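Local coordinates for protein 4-hydroxy-tetrahydrodipicolinate synthase (Methanocaldococcus jannaschii DSM 2661, PDB 2YXG) that probably catalyses the condensation of pyruvate with aspartate-beta-semialdehyde to 4-hydroxy-tetrahydrodipicolinate, a step on the pathway to lysine, at residues A[57-60]-A[61-65]; A[171-174]-A[175-179]; A[214-217]-A[218-222]. All blocks are in the same frame, centred on the assembly; numbering follows the deposited sequence.

Interaction 1. Residues A[57-60]-A[61-65]; sequences KVIE and KVVDV
V58 and V62 meet one turn apart on helix 52-66, the helix of the beta-alpha-beta unit in the TIM barrel that joins strand 37-40 to strand 71-75. On this side, where V58, I59 and V62 are buried, V58 CG1 touches V62 CG2 at 4.2 Å, the two side chains set at a slant. The CG2 branch of V62 lies beside its own backbone N, because CG1 takes the position anti to that N (chi1 178°), which places CG2 3.2 Å from V58 O. I59 and V63 repeat the pairing more loosely, CG2 to CG2 at 4.4 Å. Neighbours close the inner face: V62 reaches I27 of helix 20-32, V63 lies on V72 of strand 71-75, and I59 lies on A74 of the same strand.

The outer side is charged and much looser, with K57 and D64 exposed to solvent. K57 NZ and E60 OE1 form only a long salt bridge of 3.8 Å, and E60 OE1 stands 4.7 Å from D64 OD2, a like charge that would probably disfavour a closer approach. D64 stays low against the helix, its carboxylate folded back beside the backbone N (chi1 -68°), which places D64 CG 3.2 Å from E60 O.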
ATOM      1  N   LYS A  57      -5.139 -27.531  26.360  1.00 27.97           N
ATOM      2  CA  LYS A  57      -4.603 -27.618  27.697  1.00 28.11           C
ATOM      3  C   LYS A  57      -4.210 -26.237  28.134  1.00 27.52           C
ATOM      4  O   LYS A  57      -4.325 -25.934  29.305  1.00 26.90           O
ATOM      5  CB  LYS A  57      -3.361 -28.512  27.761  1.00 29.54           C
ATOM      6  CG  LYS A  57      -3.553 -30.011  27.654  1.00 34.17           C
ATOM      7  CD  LYS A  57      -4.263 -30.556  28.895  1.00 42.50           C
ATOM      8  CE  LYS A  57      -3.302 -31.218  29.912  1.00 48.72           C
ATOM      9  NZ  LYS A  57      -4.135 -31.893  31.014  1.00 52.09           N
ATOM     10  N   VAL A  58      -3.686 -25.402  27.219  1.00 26.74           N
ATOM     11  CA  VAL A  58      -3.342 -24.018  27.656  1.00 25.87           C
ATOM     12  C   VAL A  58      -4.581 -23.255  28.115  1.00 25.20           C
ATOM     13  O   VAL A  58      -4.537 -22.663  29.165  1.00 25.12           O
ATOM     14  CB  VAL A  58      -2.547 -23.165  26.635  1.00 25.23           C
ATOM     15  CG1 VAL A  58      -2.441 -21.717  27.160  1.00 25.13           C
ATOM     16  CG2 VAL A  58      -1.153 -23.746  26.407  1.00 24.54           C
ATOM     17  N   ILE A  59      -5.663 -23.253  27.342  1.00 25.80           N
ATOM     18  CA  ILE A  59      -6.906 -22.578  27.771  1.00 27.17           C
ATOM     19  C   ILE A  59      -7.401 -23.103  29.137  1.00 27.70           C
ATOM     20  O   ILE A  59      -7.732 -22.325  30.065  1.00 28.36           O
ATOM     21  CB  ILE A  59      -8.014 -22.635  26.675  1.00 28.16           C
ATOM     22  CG1 ILE A  59      -7.646 -21.741  25.482  1.00 27.62           C
ATOM     23  CG2 ILE A  59      -9.377 -22.142  27.236  1.00 30.33           C
ATOM     24  CD1 ILE A  59      -8.430 -22.029  24.206  1.00 26.52           C
ATOM     25  N   GLU A  60      -7.410 -24.432  29.266  1.00 28.24           N
ATOM     26  CA  GLU A  60      -7.764 -25.149  30.494  1.00 27.72           C
ATOM     27  C   GLU A  60      -6.923 -24.639  31.655  1.00 26.50           C
ATOM     28  O   GLU A  60      -7.459 -24.301  32.717  1.00 24.84           O
ATOM     29  CB  GLU A  60      -7.499 -26.647  30.281  1.00 28.30           C
ATOM     30  CG  GLU A  60      -8.482 -27.581  31.019  1.00 36.79           C
ATOM     31  CD  GLU A  60      -7.847 -28.897  31.502  1.00 41.51           C
ATOM     32  OE1 GLU A  60      -6.584 -29.020  31.538  1.00 44.93           O
ATOM     33  OE2 GLU A  60      -8.615 -29.816  31.858  1.00 47.73           O
ATOM     34  N   LYS A  61      -5.598 -24.555  31.462  1.00 25.13           N
ATOM     35  CA  LYS A  61      -4.745 -24.093  32.561  1.00 24.95           C
ATOM     36  C   LYS A  61      -5.110 -22.641  32.948  1.00 25.42           C
ATOM     37  O   LYS A  61      -5.227 -22.282  34.148  1.00 24.27           O
ATOM     38  CB  LYS A  61      -3.276 -24.261  32.220  1.00 24.69           C
ATOM     39  CG  LYS A  61      -2.309 -23.754  33.318  1.00 26.55           C
ATOM     40  CD  LYS A  61      -2.102 -24.852  34.415  1.00 28.96           C
ATOM     41  CE  LYS A  61      -1.460 -24.271  35.693  1.00 28.48           C
ATOM     42  NZ  LYS A  61      -1.120 -25.346  36.675  1.00 32.77           N
ATOM     43  N   VAL A  62      -5.380 -21.820  31.931  1.00 25.07           N
ATOM     44  CA  VAL A  62      -5.706 -20.409  32.196  1.00 25.45           C
ATOM     45  C   VAL A  62      -7.038 -20.238  32.994  1.00 25.05           C
ATOM     46  O   VAL A  62      -7.104 -19.468  33.978  1.00 24.03           O
ATOM     47  CB  VAL A  62      -5.716 -19.581  30.882  1.00 24.26           C
ATOM     48  CG1 VAL A  62      -6.106 -18.130  31.168  1.00 25.58           C
ATOM     49  CG2 VAL A  62      -4.309 -19.616  30.261  1.00 25.56           C
ATOM     50  N   VAL A  63      -8.082 -20.915  32.527  1.00 25.58           N
ATOM     51  CA  VAL A  63      -9.386 -20.926  33.244  1.00 26.70           C
ATOM     52  C   VAL A  63      -9.193 -21.319  34.716  1.00 26.50           C
ATOM     53  O   VAL A  63      -9.640 -20.587  35.599  1.00 26.30           O
ATOM     54  CB  VAL A  63     -10.418 -21.855  32.562  1.00 26.23           C
ATOM     55  CG1 VAL A  63     -11.654 -22.121  33.468  1.00 28.19           C
ATOM     56  CG2 VAL A  63     -10.848 -21.287  31.244  1.00 26.84           C
ATOM     57  N   ASP A  64      -8.472 -22.424  34.943  1.00 26.84           N
ATOM     58  CA  ASP A  64      -8.283 -23.024  36.277  1.00 28.29           C
ATOM     59  C   ASP A  64      -7.487 -22.076  37.210  1.00 28.66           C
ATOM     60  O   ASP A  64      -7.853 -21.856  38.384  1.00 28.58           O
ATOM     61  CB  ASP A  64      -7.574 -24.416  36.163  1.00 28.41           C
ATOM     62  CG  ASP A  64      -8.474 -25.559  35.473  1.00 33.73           C
ATOM     63  OD1 ASP A  64      -9.654 -25.364  35.049  1.00 32.78           O
ATOM     64  OD2 ASP A  64      -7.977 -26.723  35.362  1.00 39.58           O
ATOM     65  N   VAL A  65      -6.377 -21.531  36.696  1.00 28.17           N
ATOM     66  CA  VAL A  65      -5.548 -20.681  37.498  1.00 27.16           C
ATOM     67  C   VAL A  65      -6.292 -19.401  37.768  1.00 27.27           C
ATOM     68  O   VAL A  65      -6.331 -18.926  38.903  1.00 27.87           O
ATOM     69  CB  VAL A  65      -4.226 -20.314  36.785  1.00 28.37           C
ATOM     70  CG1 VAL A  65      -3.521 -19.120  37.545  1.00 26.80           C
ATOM     71  CG2 VAL A  65      -3.329 -21.555  36.620  1.00 26.41           C
TER

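Interaction 2. Residues A[171-174]-A[175-179]; sequences SELI and HDAKI
The C-terminal end of helix 168-177, where the chain turns off toward strand 180-183, brings L173 against I179. I179 CD1 reaches in from beyond the helix end and lies across the leucine, 4.0 Å from both L173 CB and L173 CD2. A first torsion of 31°, with CG1 between the backbone N and the carbonyl carbon and well away from a staggered angle, helps to turn CD1 back toward L173. V181 of strand 180-183 touches L173 and V160 of strand 157-162 touches I179, so the cluster faces the barrel strands; V147 of helix 144-153 closes it from the side.

In the TIM barrel this helix is the crossover from strand 157-162 to strand 180-183, and L173 is about 9 Å, side chain to side chain, from K161, the predicted Schiff-base lysine. Regular turns carry the start of the stretch, with H175 N bonded to S171 O at 2.8 Å and D176 N to E172 O at 2.9 Å. The winding then widens into a pi-type turn at 175-177, and K178 leaves helical geometry with a positive phi of 44°. Its side chain curls back over the end it has just left: K178 NZ donates to D176 O at 2.9 Å, in the carbonyl plane, and more weakly to A177 O. A water donates to I174 O at 3.0 Å, satisfying a carbonyl at this widened end. On the outer side the second subunit takes over: K239 of that subunit forms a salt bridge with E172 OE2, and Y232 of the same subunit packs on I174 and H175.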
ATOM      1  N   SER A 171     -13.879   5.194  14.242  1.00 23.01           N
ATOM      2  CA  SER A 171     -15.037   6.008  14.513  1.00 24.49           C
ATOM      3  C   SER A 171     -16.269   5.564  13.784  1.00 24.65           C
ATOM      4  O   SER A 171     -17.352   5.798  14.253  1.00 24.35           O
ATOM      5  CB  SER A 171     -14.809   7.533  14.532  1.00 25.17           C
ATOM      6  OG  SER A 171     -13.891   7.954  13.622  1.00 27.45           O
ATOM      7  N   GLU A 172     -16.101   4.878  12.663  1.00 26.50           N
ATOM      8  CA  GLU A 172     -17.227   4.237  11.976  1.00 28.43           C
ATOM      9  C   GLU A 172     -17.854   3.159  12.832  1.00 26.27           C
ATOM     10  O   GLU A 172     -19.081   3.076  12.876  1.00 27.27           O
ATOM     11  CB  GLU A 172     -16.826   3.708  10.594  1.00 28.43           C
ATOM     12  CG  GLU A 172     -16.207   4.875   9.746  1.00 33.33           C
ATOM     13  CD  GLU A 172     -15.303   4.485   8.551  1.00 35.58           C
ATOM     14  OE1 GLU A 172     -15.163   3.274   8.169  1.00 43.12           O
ATOM     15  OE2 GLU A 172     -14.707   5.443   7.983  1.00 45.04           O
ATOM     16  N   LEU A 173     -17.038   2.354  13.507  1.00 24.53           N
ATOM     17  CA  LEU A 173     -17.542   1.381  14.477  1.00 24.97           C
ATOM     18  C   LEU A 173     -18.244   2.055  15.660  1.00 26.12           C
ATOM     19  O   LEU A 173     -19.325   1.606  16.078  1.00 25.51           O
ATOM     20  CB  LEU A 173     -16.452   0.436  15.001  1.00 24.70           C
ATOM     21  CG  LEU A 173     -15.832  -0.550  13.972  1.00 24.25           C
ATOM     22  CD1 LEU A 173     -14.521  -1.106  14.469  1.00 24.62           C
ATOM     23  CD2 LEU A 173     -16.795  -1.686  13.621  1.00 22.15           C
ATOM     24  N   ILE A 174     -17.659   3.117  16.206  1.00 25.70           N
ATOM     25  CA  ILE A 174     -18.259   3.695  17.382  1.00 27.83           C
ATOM     26  C   ILE A 174     -19.594   4.295  16.954  1.00 28.29           C
ATOM     27  O   ILE A 174     -20.590   4.118  17.629  1.00 26.45           O
ATOM     28  CB  ILE A 174     -17.337   4.735  18.086  1.00 28.01           C
ATOM     29  CG1 ILE A 174     -16.039   4.067  18.588  1.00 30.37           C
ATOM     30  CG2 ILE A 174     -18.041   5.420  19.275  1.00 30.28           C
ATOM     31  CD1 ILE A 174     -16.272   3.133  19.713  1.00 31.75           C
ATOM     32  N   HIS A 175     -19.581   4.965  15.802  1.00 29.90           N
ATOM     33  CA  HIS A 175     -20.731   5.672  15.278  1.00 33.03           C
ATOM     34  C   HIS A 175     -21.883   4.712  14.928  1.00 34.24           C
ATOM     35  O   HIS A 175     -22.996   5.008  15.326  1.00 34.89           O
ATOM     36  CB  HIS A 175     -20.319   6.508  14.052  1.00 31.77           C
ATOM     37  CG  HIS A 175     -21.444   7.276  13.410  1.00 31.18           C
ATOM     38  ND1 HIS A 175     -21.986   8.429  13.963  1.00 30.80           N
ATOM     39  CD2 HIS A 175     -22.089   7.086  12.235  1.00 31.31           C
ATOM     40  CE1 HIS A 175     -22.932   8.891  13.171  1.00 29.45           C
ATOM     41  NE2 HIS A 175     -23.017   8.095  12.116  1.00 33.18           N
ATOM     42  N   ASP A 176     -21.601   3.584  14.241  1.00 36.55           N
ATOM     43  CA  ASP A 176     -22.608   2.681  13.566  1.00 39.09           C
ATOM     44  C   ASP A 176     -22.899   1.332  14.226  1.00 40.98           C
ATOM     45  O   ASP A 176     -24.053   0.876  14.282  1.00 42.76           O
ATOM     46  CB  ASP A 176     -22.171   2.285  12.136  1.00 39.63           C
ATOM     47  CG  ASP A 176     -22.076   3.456  11.190  1.00 45.50           C
ATOM     48  OD1 ASP A 176     -22.309   4.623  11.582  1.00 51.69           O
ATOM     49  OD2 ASP A 176     -21.745   3.217  10.001  1.00 53.19           O
ATOM     50  N   ALA A 177     -21.820   0.659  14.620  1.00 42.31           N
ATOM     51  CA  ALA A 177     -21.752  -0.701  15.227  1.00 41.98           C
ATOM     52  C   ALA A 177     -22.690  -1.117  16.374  1.00 42.45           C
ATOM     53  O   ALA A 177     -23.359  -2.179  16.294  1.00 43.38           O
ATOM     54  CB  ALA A 177     -20.351  -0.930  15.680  1.00 41.47           C
ATOM     55  N   LYS A 178     -22.713  -0.310  17.441  1.00 41.34           N
ATOM     56  CA  LYS A 178     -23.082  -0.796  18.741  1.00 39.91           C
ATOM     57  C   LYS A 178     -22.366  -2.139  18.934  1.00 38.01           C
ATOM     58  O   LYS A 178     -22.984  -3.228  18.957  1.00 38.45           O
ATOM     59  CB  LYS A 178     -24.593  -0.961  18.909  1.00 42.30           C
ATOM     60  CG  LYS A 178     -25.481   0.119  18.271  1.00 44.05           C
ATOM     61  CD  LYS A 178     -26.735  -0.570  17.697  1.00 47.10           C
ATOM     62  CE  LYS A 178     -26.364  -1.614  16.615  1.00 46.85           C
ATOM     63  NZ  LYS A 178     -26.035  -0.994  15.301  1.00 46.56           N
ATOM     64  N   ILE A 179     -21.037  -2.053  18.965  1.00 34.44           N
ATOM     65  CA  ILE A 179     -20.210  -3.033  19.624  1.00 30.65           C
ATOM     66  C   ILE A 179     -19.233  -2.192  20.409  1.00 28.23           C
ATOM     67  O   ILE A 179     -18.985  -1.044  20.063  1.00 25.74           O
ATOM     68  CB  ILE A 179     -19.418  -3.950  18.628  1.00 31.06           C
ATOM     69  CG1 ILE A 179     -19.087  -3.211  17.344  1.00 29.43           C
ATOM     70  CG2 ILE A 179     -20.199  -5.184  18.269  1.00 32.44           C
ATOM     71  CD1 ILE A 179     -17.923  -2.337  17.415  1.00 33.41           C
TER
HETATM   72  O   HOH W   1     -19.937   1.069  18.708  1.00 46.27           O
HETATM   73  O   HOH W   2     -22.811   2.186  17.274  1.00 41.99           O

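Interaction 3. Residues A[214-217]-A[218-222]; sequences EMVN and YALEG
The side chains of Y218 and E214 lie side by side and point the same way, with the ring and carboxylate planes 74° apart. E214 OE2 approaches Y218 CE2 to 3.7 Å and stands 3.9 Å from Y218 OH, while E221 OE2 lies at the ring edge and in its plane. E214 O comes to the ring obliquely, 3.3 Å from Y218 CD2. With chi1 at 87°, E214 CG stands between its backbone N and carbonyl carbon, and the extended chain beyond runs beside the ring.

On another side of this TIM-barrel helix, 209-221, V216 CG1 packs on L220 CD1 at 3.8 Å, and I193 of helix 189-194 touches both residues. The helix ends in a Schellman motif: G222, with a positive phi of 99°, is its C-prime residue, D223 N turns back to Y218 O, and G222 N bonds Y218 O at 2.9 Å and, more weakly, A219 O.

N217 O, close to that end, accepts twice, from E221 N at 2.8 Å and from a water at 2.7 Å. As for the tyrosine, the slightly positive C-H groups at its ring edge would probably ease the negative charge of E221 OE2 a little.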
ATOM      1  N   GLU A 214      -3.005   1.575  34.553  1.00 23.72           N
ATOM      2  CA  GLU A 214      -3.284   2.882  35.057  1.00 26.87           C
ATOM      3  C   GLU A 214      -3.395   3.921  33.923  1.00 24.44           C
ATOM      4  O   GLU A 214      -4.259   4.811  33.997  1.00 22.72           O
ATOM      5  CB  GLU A 214      -2.372   3.232  36.233  1.00 26.82           C
ATOM      6  CG  GLU A 214      -1.064   3.820  35.930  1.00 31.64           C
ATOM      7  CD  GLU A 214      -0.399   4.420  37.244  1.00 35.32           C
ATOM      8  OE1 GLU A 214      -0.074   3.593  38.191  1.00 38.88           O
ATOM      9  OE2 GLU A 214      -0.242   5.704  37.303  1.00 41.47           O
ATOM     10  N   MET A 215      -2.635   3.740  32.827  1.00 22.88           N
ATOM     11  CA  MET A 215      -2.750   4.682  31.699  1.00 22.39           C
ATOM     12  C   MET A 215      -4.167   4.583  31.117  1.00 21.67           C
ATOM     13  O   MET A 215      -4.809   5.585  30.842  1.00 21.03           O
ATOM     14  CB  MET A 215      -1.755   4.338  30.578  1.00 22.64           C
ATOM     15  CG  MET A 215      -1.812   5.320  29.371  1.00 22.44           C
ATOM     16  SD  MET A 215      -0.932   4.634  27.963  1.00 26.93           S
ATOM     17  CE  MET A 215      -2.233   3.536  27.345  1.00 24.00           C
ATOM     18  N   VAL A 216      -4.636   3.347  30.948  1.00 20.36           N
ATOM     19  CA  VAL A 216      -5.956   3.063  30.445  1.00 20.91           C
ATOM     20  C   VAL A 216      -7.086   3.599  31.333  1.00 21.02           C
ATOM     21  O   VAL A 216      -7.996   4.229  30.853  1.00 19.49           O
ATOM     22  CB  VAL A 216      -6.073   1.526  30.102  1.00 20.12           C
ATOM     23  CG1 VAL A 216      -7.481   1.135  29.718  1.00 20.40           C
ATOM     24  CG2 VAL A 216      -5.180   1.234  28.894  1.00 20.20           C
ATOM     25  N   ASN A 217      -6.997   3.374  32.640  1.00 23.11           N
ATOM     26  CA  ASN A 217      -7.966   3.964  33.590  1.00 23.78           C
ATOM     27  C   ASN A 217      -7.983   5.484  33.502  1.00 24.23           C
ATOM     28  O   ASN A 217      -9.065   6.085  33.565  1.00 23.68           O
ATOM     29  CB  ASN A 217      -7.683   3.524  35.021  1.00 23.34           C
ATOM     30  CG  ASN A 217      -8.116   2.089  35.289  1.00 26.94           C
ATOM     31  OD1 ASN A 217      -8.979   1.544  34.598  1.00 29.09           O
ATOM     32  ND2 ASN A 217      -7.519   1.474  36.299  1.00 27.61           N
ATOM     33  N   TYR A 218      -6.812   6.123  33.337  1.00 24.74           N
ATOM     34  CA  TYR A 218      -6.827   7.605  33.143  1.00 26.29           C
ATOM     35  C   TYR A 218      -7.559   7.995  31.856  1.00 26.99           C
ATOM     36  O   TYR A 218      -8.372   8.921  31.854  1.00 28.24           O
ATOM     37  CB  TYR A 218      -5.418   8.229  33.089  1.00 26.52           C
ATOM     38  CG  TYR A 218      -4.723   8.332  34.405  1.00 27.62           C
ATOM     39  CD1 TYR A 218      -5.377   8.850  35.530  1.00 26.28           C
ATOM     40  CD2 TYR A 218      -3.381   7.924  34.529  1.00 28.00           C
ATOM     41  CE1 TYR A 218      -4.718   8.929  36.762  1.00 27.72           C
ATOM     42  CE2 TYR A 218      -2.705   8.015  35.745  1.00 26.92           C
ATOM     43  CZ  TYR A 218      -3.358   8.513  36.858  1.00 28.83           C
ATOM     44  OH  TYR A 218      -2.648   8.611  38.078  1.00 31.03           O
ATOM     45  N   ALA A 219      -7.226   7.314  30.756  1.00 26.96           N
ATOM     46  CA  ALA A 219      -7.870   7.592  29.485  1.00 28.53           C
ATOM     47  C   ALA A 219      -9.375   7.283  29.559  1.00 29.53           C
ATOM     48  O   ALA A 219     -10.174   8.033  28.991  1.00 30.51           O
ATOM     49  CB  ALA A 219      -7.189   6.818  28.331  1.00 26.73           C
ATOM     50  N   LEU A 220      -9.737   6.184  30.234  1.00 29.40           N
ATOM     51  CA  LEU A 220     -11.135   5.850  30.504  1.00 31.62           C
ATOM     52  C   LEU A 220     -11.870   6.916  31.309  1.00 32.75           C
ATOM     53  O   LEU A 220     -12.998   7.244  30.955  1.00 32.96           O
ATOM     54  CB  LEU A 220     -11.291   4.488  31.186  1.00 30.19           C
ATOM     55  CG  LEU A 220     -11.098   3.305  30.225  1.00 30.50           C
ATOM     56  CD1 LEU A 220     -10.982   1.984  31.033  1.00 25.43           C
ATOM     57  CD2 LEU A 220     -12.239   3.238  29.150  1.00 27.21           C
ATOM     58  N   GLU A 221     -11.240   7.467  32.356  1.00 34.06           N
ATOM     59  CA  GLU A 221     -11.905   8.506  33.144  1.00 36.66           C
ATOM     60  C   GLU A 221     -11.862   9.878  32.457  1.00 35.94           C
ATOM     61  O   GLU A 221     -12.597  10.784  32.808  1.00 36.88           O
ATOM     62  CB  GLU A 221     -11.382   8.550  34.581  1.00 36.44           C
ATOM     63  CG  GLU A 221     -10.000   9.148  34.736  1.00 39.94           C
ATOM     64  CD  GLU A 221      -9.475   9.047  36.160  1.00 42.05           C
ATOM     65  OE1 GLU A 221      -9.765   8.011  36.825  1.00 50.65           O
ATOM     66  OE2 GLU A 221      -8.786   9.994  36.620  1.00 47.19           O
ATOM     67  N   GLY A 222     -11.029  10.017  31.436  1.00 35.88           N
ATOM     68  CA  GLY A 222     -11.045  11.224  30.610  1.00 33.76           C
ATOM     69  C   GLY A 222      -9.946  12.157  31.039  1.00 32.55           C
ATOM     70  O   GLY A 222      -9.990  13.344  30.754  1.00 32.40           O
TER
HETATM   71  O   HOH W   3     -11.123   5.357  35.188  1.00 47.55           O

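How the interactions relate
All three are local contacts along helices of one TIM barrel, the second and third at C-terminal ends, and they come in series along the chain. Interactions 1 and 2 belong to beta-alpha-beta units whose strands, 37-40 with 71-75 and 157-162 with 180-183, sit in the same parallel sheet; they lie on opposite sides of the chain's centre, 33 Å apart between centres. Interaction 3 is on helix 209-221, after the last sheet strand, 199-202, with its centre 29 Å from that of interaction 1 and 21 Å from that of interaction 2. None touches another. They therefore pack separate sectors of the helical layer; interaction 2 also meets the second subunit, whereas no other chain of the assembly touches interaction 1.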